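Side-chain contacts in LysR family transcriptional regulator (Vibrio vulnificus, PDB 5FHK), which probably acts as a sequence-specific DNA-binding transcription regulator of virulence genes, seen here as its regulatory domain alone: residues Leu196-Asp199 and Tyr200-Tyr204; Ser44-Asp47 and Gln48-Pro51; Leu80-Ser83 and Pro84-Asn88. All coordinates share one frame; numbering follows the deposited sequence.

Interaction 1: residues Leu196-Asp199 and Tyr200-Tyr204; sequences LFID and YVIAY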
loop_
_atom_site.group_PDB
_atom_site.type_symbol
_atom_site.label_atom_id
_atom_site.label_comp_id
_atom_site.label_asym_id
_atom_site.label_seq_id
_atom_site.Cartn_x
_atom_site.Cartn_y
_atom_site.Cartn_z
ATOM N N LEU A 196 -23.062 -1.937 -15.628
ATOM C CA LEU A 196 -22.212 -2.910 -16.296
ATOM C C LEU A 196 -21.132 -3.402 -15.350
ATOM O O LEU A 196 -20.786 -4.593 -15.344
ATOM C CB LEU A 196 -21.622 -2.299 -17.559
ATOM C CG LEU A 196 -22.619 -2.464 -18.711
ATOM C CD1 LEU A 196 -22.154 -1.743 -19.949
ATOM C CD2 LEU A 196 -22.832 -3.948 -19.027
ATOM N N PHE A 197 -20.636 -2.511 -14.496
ATOM C CA PHE A 197 -19.589 -2.897 -13.563
ATOM C C PHE A 197 -20.115 -3.921 -12.573
ATOM O O PHE A 197 -19.510 -4.976 -12.372
ATOM C CB PHE A 197 -19.051 -1.658 -12.845
ATOM C CG PHE A 197 -18.035 -1.967 -11.814
ATOM C CD1 PHE A 197 -16.769 -2.376 -12.175
ATOM C CD2 PHE A 197 -18.347 -1.880 -10.467
ATOM C CE1 PHE A 197 -15.833 -2.677 -11.196
ATOM C CE2 PHE A 197 -17.433 -2.180 -9.511
ATOM C CZ PHE A 197 -16.176 -2.570 -9.859
ATOM N N ILE A 198 -21.295 -3.656 -12.016
ATOM C CA ILE A 198 -21.847 -4.522 -10.982
ATOM C C ILE A 198 -22.123 -5.913 -11.530
ATOM O O ILE A 198 -21.965 -6.915 -10.825
ATOM C CB ILE A 198 -23.119 -3.879 -10.404
ATOM C CG1 ILE A 198 -22.734 -2.769 -9.422
ATOM C CG2 ILE A 198 -23.989 -4.913 -9.752
ATOM C CD1 ILE A 198 -23.816 -1.702 -9.244
ATOM N N ASP A 199 -22.596 -5.997 -12.775
ATOM C CA ASP A 199 -22.841 -7.305 -13.361
ATOM C C ASP A 199 -21.537 -8.037 -13.627
ATOM O O ASP A 199 -21.470 -9.260 -13.474
ATOM C CB ASP A 199 -23.643 -7.167 -14.660
ATOM C CG ASP A 199 -25.121 -6.861 -14.412
ATOM O OD1 ASP A 199 -25.627 -7.092 -13.274
ATOM O OD2 ASP A 199 -25.781 -6.391 -15.370
ATOM N N TYR A 200 -20.502 -7.317 -14.073
ATOM C CA TYR A 200 -19.199 -7.956 -14.236
ATOM C C TYR A 200 -18.757 -8.607 -12.930
ATOM O O TYR A 200 -18.351 -9.775 -12.913
ATOM C CB TYR A 200 -18.156 -6.947 -14.714
ATOM C CG TYR A 200 -16.838 -7.607 -15.077
ATOM C CD1 TYR A 200 -16.624 -8.148 -16.354
ATOM C CD2 TYR A 200 -15.826 -7.722 -14.141
ATOM C CE1 TYR A 200 -15.415 -8.764 -16.676
ATOM C CE2 TYR A 200 -14.637 -8.311 -14.457
ATOM C CZ TYR A 200 -14.432 -8.831 -15.716
ATOM O OH TYR A 200 -13.224 -9.413 -15.960
ATOM N N VAL A 201 -18.882 -7.869 -11.818
ATOM C CA VAL A 201 -18.456 -8.361 -10.507
ATOM C C VAL A 201 -19.229 -9.615 -10.140
ATOM O O VAL A 201 -18.645 -10.633 -9.761
ATOM C CB VAL A 201 -18.620 -7.263 -9.433
ATOM C CG1 VAL A 201 -18.253 -7.785 -8.040
ATOM C CG2 VAL A 201 -17.759 -6.056 -9.745
ATOM N N ILE A 202 -20.555 -9.580 -10.294
ATOM C CA ILE A 202 -21.334 -10.762 -9.944
ATOM C C ILE A 202 -20.971 -11.926 -10.856
ATOM O O ILE A 202 -20.747 -13.050 -10.394
ATOM C CB ILE A 202 -22.838 -10.455 -9.970
ATOM C CG1 ILE A 202 -23.181 -9.462 -8.852
ATOM C CG2 ILE A 202 -23.625 -11.733 -9.779
ATOM C CD1 ILE A 202 -24.494 -8.686 -9.098
ATOM N N ALA A 203 -20.866 -11.670 -12.163
ATOM C CA ALA A 203 -20.508 -12.739 -13.082
ATOM C C ALA A 203 -19.064 -13.182 -12.910
ATOM O O ALA A 203 -18.722 -14.294 -13.312
ATOM C CB ALA A 203 -20.771 -12.313 -14.529
ATOM N N TYR A 204 -18.212 -12.354 -12.316
ATOM C CA TYR A 204 -16.852 -12.800 -12.016
ATOM C C TYR A 204 -16.848 -13.856 -10.915
ATOM O O TYR A 204 -16.069 -14.814 -10.965
ATOM C CB TYR A 204 -16.004 -11.599 -11.603
ATOM C CG TYR A 204 -14.518 -11.821 -11.665
ATOM C CD1 TYR A 204 -13.819 -11.510 -12.822
ATOM C CD2 TYR A 204 -13.802 -12.305 -10.559
ATOM C CE1 TYR A 204 -12.446 -11.687 -12.908
ATOM C CE2 TYR A 204 -12.409 -12.501 -10.637
ATOM C CZ TYR A 204 -11.747 -12.182 -11.819
ATOM O OH TYR A 204 -10.389 -12.337 -11.961
#
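In the C-terminal helix 192-204 of the regulatory domain, Phe197 meets Val201 and Ile198 meets Ile202, each pair one helical turn apart. Val201 CG2 sits over one face of the Phe197 ring, 4.0 Å from the ring centroid and 18° off the ring normal. This is a CH-pi contact. The methyl is offset toward the rim, and its nearest ring atom is Phe197 CZ at 3.8 Å. Val201 CG2 lies beside its own backbone N, which turns this methyl back toward the preceding turn. It therefore also lies near Phe197 O. Ile198 and Ile202 lie side by side and point the same way, with Ile198 CG2 3.9 Å from Ile202 CD1.

Four successive bonds, each from the N-H of one residue to the carbonyl four residues earlier, join residues 196-199 to 200-203. Val201 N donates to Phe197 O at 3.0 Å with an N-H...O angle of 161°. Ala203 N donates to Asp199 O at 2.8 Å. Tyr200 N and Ile202 N bond in the same way to Leu196 O and Ile198 O.

Helix 18-32 and the sheet cover the apolar side: Phe197 makes an edge-to-face contact with Phe29 and touches Ile9, Ile11 and Phe58. Ile198 touches Tyr184 and Ile202 touches Met182, both of strand 178-185. Asp199, by contrast, is exposed and has a long, weak ion pair with Arg195. The helix is thus amphipathic: dispersion contacts hold its buried side, while the four backbone bonds satisfy the carbonyls of 196-199 and the amides of 200-203.

Interaction 2: residues Ser44-Asp47 and Gln48-Pro51; sequences SNAD and QLDP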
loop_
_atom_site.group_PDB
_atom_site.type_symbol
_atom_site.label_atom_id
_atom_site.label_comp_id
_atom_site.label_asym_id
_atom_site.label_seq_id
_atom_site.Cartn_x
_atom_site.Cartn_y
_atom_site.Cartn_z
ATOM N N SER A 44 -10.165 3.075 4.842
ATOM C CA SER A 44 -9.973 2.413 6.139
ATOM C C SER A 44 -11.264 2.214 6.937
ATOM O O SER A 44 -11.513 1.117 7.449
ATOM C CB SER A 44 -8.977 3.201 6.996
ATOM O OG SER A 44 -7.662 3.074 6.485
ATOM N N ASN A 45 -12.081 3.260 7.089
ATOM C CA ASN A 45 -13.335 3.175 7.843
ATOM C C ASN A 45 -14.495 3.477 6.893
ATOM O O ASN A 45 -14.777 4.636 6.579
ATOM C CB ASN A 45 -13.333 4.116 9.057
ATOM C CG ASN A 45 -12.879 5.524 8.715
ATOM O OD1 ASN A 45 -11.985 5.722 7.892
ATOM N ND2 ASN A 45 -13.504 6.513 9.339
ATOM N N ALA A 46 -15.167 2.424 6.439
ATOM C CA ALA A 46 -16.263 2.553 5.492
ATOM C C ALA A 46 -17.583 2.910 6.160
ATOM O O ALA A 46 -18.548 3.237 5.454
ATOM C CB ALA A 46 -16.420 1.254 4.703
ATOM N N ASP A 47 -17.657 2.830 7.489
ATOM C CA ASP A 47 -18.840 3.325 8.179
ATOM C C ASP A 47 -18.921 4.840 8.137
ATOM O O ASP A 47 -19.994 5.393 8.386
ATOM C CB ASP A 47 -18.856 2.846 9.634
ATOM C CG ASP A 47 -19.004 1.337 9.751
ATOM O OD1 ASP A 47 -18.501 0.765 10.740
ATOM O OD2 ASP A 47 -19.616 0.722 8.849
ATOM N N GLN A 48 -17.820 5.519 7.830
ATOM C CA GLN A 48 -17.810 6.968 7.702
ATOM C C GLN A 48 -18.038 7.452 6.270
ATOM O O GLN A 48 -18.058 8.668 6.028
ATOM C CB GLN A 48 -16.493 7.528 8.237
ATOM C CG GLN A 48 -16.562 7.849 9.716
ATOM C CD GLN A 48 -17.803 8.660 10.040
ATOM O OE1 GLN A 48 -18.717 8.172 10.704
ATOM N NE2 GLN A 48 -17.848 9.902 9.555
ATOM N N LEU A 49 -18.244 6.548 5.320
ATOM C CA LEU A 49 -18.545 7.010 3.975
ATOM C C LEU A 49 -20.013 7.390 3.835
ATOM O O LEU A 49 -20.896 6.825 4.486
ATOM C CB LEU A 49 -18.200 5.952 2.929
ATOM C CG LEU A 49 -16.760 5.473 2.878
ATOM C CD1 LEU A 49 -16.710 4.092 2.158
ATOM C CD2 LEU A 49 -15.886 6.514 2.191
ATOM N N ASP A 50 -20.264 8.337 2.931
ATOM C CA ASP A 50 -21.619 8.728 2.573
ATOM C C ASP A 50 -22.027 7.973 1.309
ATOM O O ASP A 50 -21.491 8.266 0.229
ATOM C CB ASP A 50 -21.683 10.237 2.357
ATOM C CG ASP A 50 -23.010 10.699 1.817
ATOM O OD1 ASP A 50 -23.977 9.897 1.825
ATOM O OD2 ASP A 50 -23.078 11.875 1.389
ATOM N N PRO A 51 -22.984 7.027 1.380
ATOM C CA PRO A 51 -23.303 6.191 0.201
ATOM C C PRO A 51 -23.567 6.964 -1.075
ATOM O O PRO A 51 -23.151 6.525 -2.151
ATOM C CB PRO A 51 -24.560 5.433 0.641
ATOM C CG PRO A 51 -24.482 5.412 2.124
ATOM C CD PRO A 51 -23.848 6.707 2.528
#
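Ala46 and Leu49 make the apolar contact of this loop, with Ala46 CB 3.8 Å from Leu49 CD1. Leu49 CD1 is also 3.7 Å from Ala46 CA, so the branch runs alongside the alanine. Leu49 CG is anti to its carbonyl carbon (chi1 -59°), which brings the side chain back over Ala46. Two weak backbone bonds close two overlapping turns. Leu49 N donates to Ala46 O at 3.3 Å, and Gln48 N donates to Asn45 O at 3.4 Å. The second has an N-H...O angle of 153°. Each bond spans three residues. The side chains of Asn45 and Gln48 pass each other obliquely on the exposed side.

These turns lie in the loop between strand 38-43 and strand 56-60 of the LysR substrate-binding domain. That domain has the fold of the periplasmic binding proteins.

Leu49 touches Ile57 of strand 56-60 and Trp54. Asp47 OD2 forms a salt bridge with Arg59 NH2, and Ala46 packs on the same arginine. At the start of the loop, Asn45 N donates to Glu43 OE1.

Interaction 3: residues Leu80-Ser83 and Pro84-Asn88; sequences LVAS and PEYVN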
loop_
_atom_site.group_PDB
_atom_site.type_symbol
_atom_site.label_atom_id
_atom_site.label_comp_id
_atom_site.label_asym_id
_atom_site.label_seq_id
_atom_site.Cartn_x
_atom_site.Cartn_y
_atom_site.Cartn_z
ATOM N N LEU A 80 -1.828 -15.989 12.686
ATOM C CA LEU A 80 -0.534 -15.608 13.234
ATOM C C LEU A 80 0.560 -16.309 12.451
ATOM O O LEU A 80 0.444 -17.508 12.179
ATOM C CB LEU A 80 -0.464 -15.984 14.711
ATOM C CG LEU A 80 -1.474 -15.283 15.633
ATOM C CD1 LEU A 80 -1.521 -15.957 17.025
ATOM C CD2 LEU A 80 -1.146 -13.802 15.766
ATOM N N VAL A 81 1.603 -15.559 12.061
ATOM C CA VAL A 81 2.752 -16.112 11.348
ATOM C C VAL A 81 4.053 -15.453 11.808
ATOM O O VAL A 81 4.055 -14.416 12.472
ATOM C CB VAL A 81 2.637 -15.984 9.803
ATOM C CG1 VAL A 81 1.483 -16.808 9.285
ATOM C CG2 VAL A 81 2.475 -14.500 9.364
ATOM N N ALA A 82 5.172 -16.098 11.450
ATOM C CA ALA A 82 6.532 -15.604 11.654
ATOM C C ALA A 82 7.449 -16.336 10.671
ATOM O O ALA A 82 7.114 -17.417 10.176
ATOM C CB ALA A 82 6.999 -15.813 13.104
ATOM N N SER A 83 8.615 -15.757 10.395
ATOM C CA SER A 83 9.537 -16.433 9.477
ATOM C C SER A 83 10.178 -17.654 10.146
ATOM O O SER A 83 10.172 -17.779 11.368
ATOM C CB SER A 83 10.613 -15.466 8.988
ATOM O OG SER A 83 11.656 -15.346 9.936
ATOM N N PRO A 84 10.675 -18.614 9.359
ATOM C CA PRO A 84 11.429 -19.733 9.961
ATOM C C PRO A 84 12.633 -19.275 10.758
ATOM O O PRO A 84 12.969 -19.894 11.775
ATOM C CB PRO A 84 11.840 -20.570 8.741
ATOM C CG PRO A 84 10.740 -20.298 7.742
ATOM C CD PRO A 84 10.346 -18.863 7.948
ATOM N N GLU A 85 13.291 -18.194 10.344
ATOM C CA GLU A 85 14.436 -17.717 11.108
ATOM C C GLU A 85 14.013 -17.267 12.505
ATOM O O GLU A 85 14.710 -17.535 13.487
ATOM C CB GLU A 85 15.137 -16.587 10.350
ATOM C CG GLU A 85 16.400 -16.054 11.027
ATOM C CD GLU A 85 16.902 -14.742 10.409
ATOM O OE1 GLU A 85 16.071 -13.973 9.847
ATOM O OE2 GLU A 85 18.134 -14.491 10.482
ATOM N N TYR A 86 12.871 -16.588 12.623
ATOM C CA TYR A 86 12.404 -16.202 13.956
ATOM C C TYR A 86 12.021 -17.423 14.788
ATOM O O TYR A 86 12.256 -17.461 16.005
ATOM C CB TYR A 86 11.212 -15.252 13.850
ATOM C CG TYR A 86 10.759 -14.779 15.213
ATOM C CD1 TYR A 86 11.372 -13.686 15.822
ATOM C CD2 TYR A 86 9.760 -15.444 15.906
ATOM C CE1 TYR A 86 10.986 -13.255 17.062
ATOM C CE2 TYR A 86 9.382 -15.034 17.165
ATOM C CZ TYR A 86 9.991 -13.931 17.738
ATOM O OH TYR A 86 9.591 -13.489 18.989
ATOM N N VAL A 87 11.408 -18.415 14.151
ATOM C CA VAL A 87 10.963 -19.616 14.848
ATOM C C VAL A 87 12.150 -20.422 15.364
ATOM O O VAL A 87 12.130 -20.936 16.490
ATOM C CB VAL A 87 10.068 -20.434 13.900
ATOM C CG1 VAL A 87 9.833 -21.837 14.425
ATOM C CG2 VAL A 87 8.756 -19.714 13.697
ATOM N N ASN A 88 13.204 -20.543 14.564
ATOM C CA ASN A 88 14.373 -21.318 14.962
ATOM C C ASN A 88 15.305 -20.545 15.876
ATOM O O ASN A 88 16.388 -21.043 16.186
ATOM C CB ASN A 88 15.153 -21.793 13.732
ATOM C CG ASN A 88 14.313 -22.640 12.785
ATOM O OD1 ASN A 88 14.780 -23.022 11.708
ATOM N ND2 ASN A 88 13.072 -22.940 13.179
#
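Val87 N donates a hydrogen bond to Ser83 O at 3.1 Å. Ser83 is the N-cap of the short helix 84-87 and stands just after strand 68-82. The capping bond comes from its side chain: Ser83 OG accepts from Tyr86 N at 3.2 Å, with an N-H...O angle of 162°. Ser83 OG lies between the backbone N and the carbonyl carbon (chi1 82°), which turns the oxygen toward the first turn of the helix. Glu85 N is also near, 3.3 Å from Ser83 OG.

The serine carbonyl opens the helical bonding pattern. Ser83 thus meets the helix through both its side chain and its backbone. Ser83 is buried, and its OG gives Tyr86 N, in the first turn, an acceptor.

Beside the cap, Ala82 CB packs obliquely against the Tyr86 ring, 4.0 Å from Tyr86 CD2. Ala82 CB is also 4.3 Å from Val87 CG2. This joins the last strand residue to the helix by apolar packing. The far end of the tyrosine is held by other parts of the domain. Tyr86 OH is hydrogen-bonded to both His102 ND1 and Phe103 N.

Overall arrangement
The three are local contacts in one LysR substrate-binding domain: along a helix, round a loop turn and at a helix cap. None touches another. Interactions 1 and 2 are the nearer pair: their centres are about 22 Å apart and their nearest atoms about 11 Å apart. Strand 56-60 links them indirectly. Phe197 of interaction 1 packs on Val56 and Phe58, while Leu49 of interaction 2 packs on Ile57. Interaction 3 lies on the opposite side of the chain's centre from both. Its centre is about 40 Å from that of interaction 1 and about 36 Å from that of interaction 2. Strands 68-82 and 178-185 pair within the same mixed sheet. Residues 80-82 end the first, and Ile198, Val201 and Ile202 touch the second.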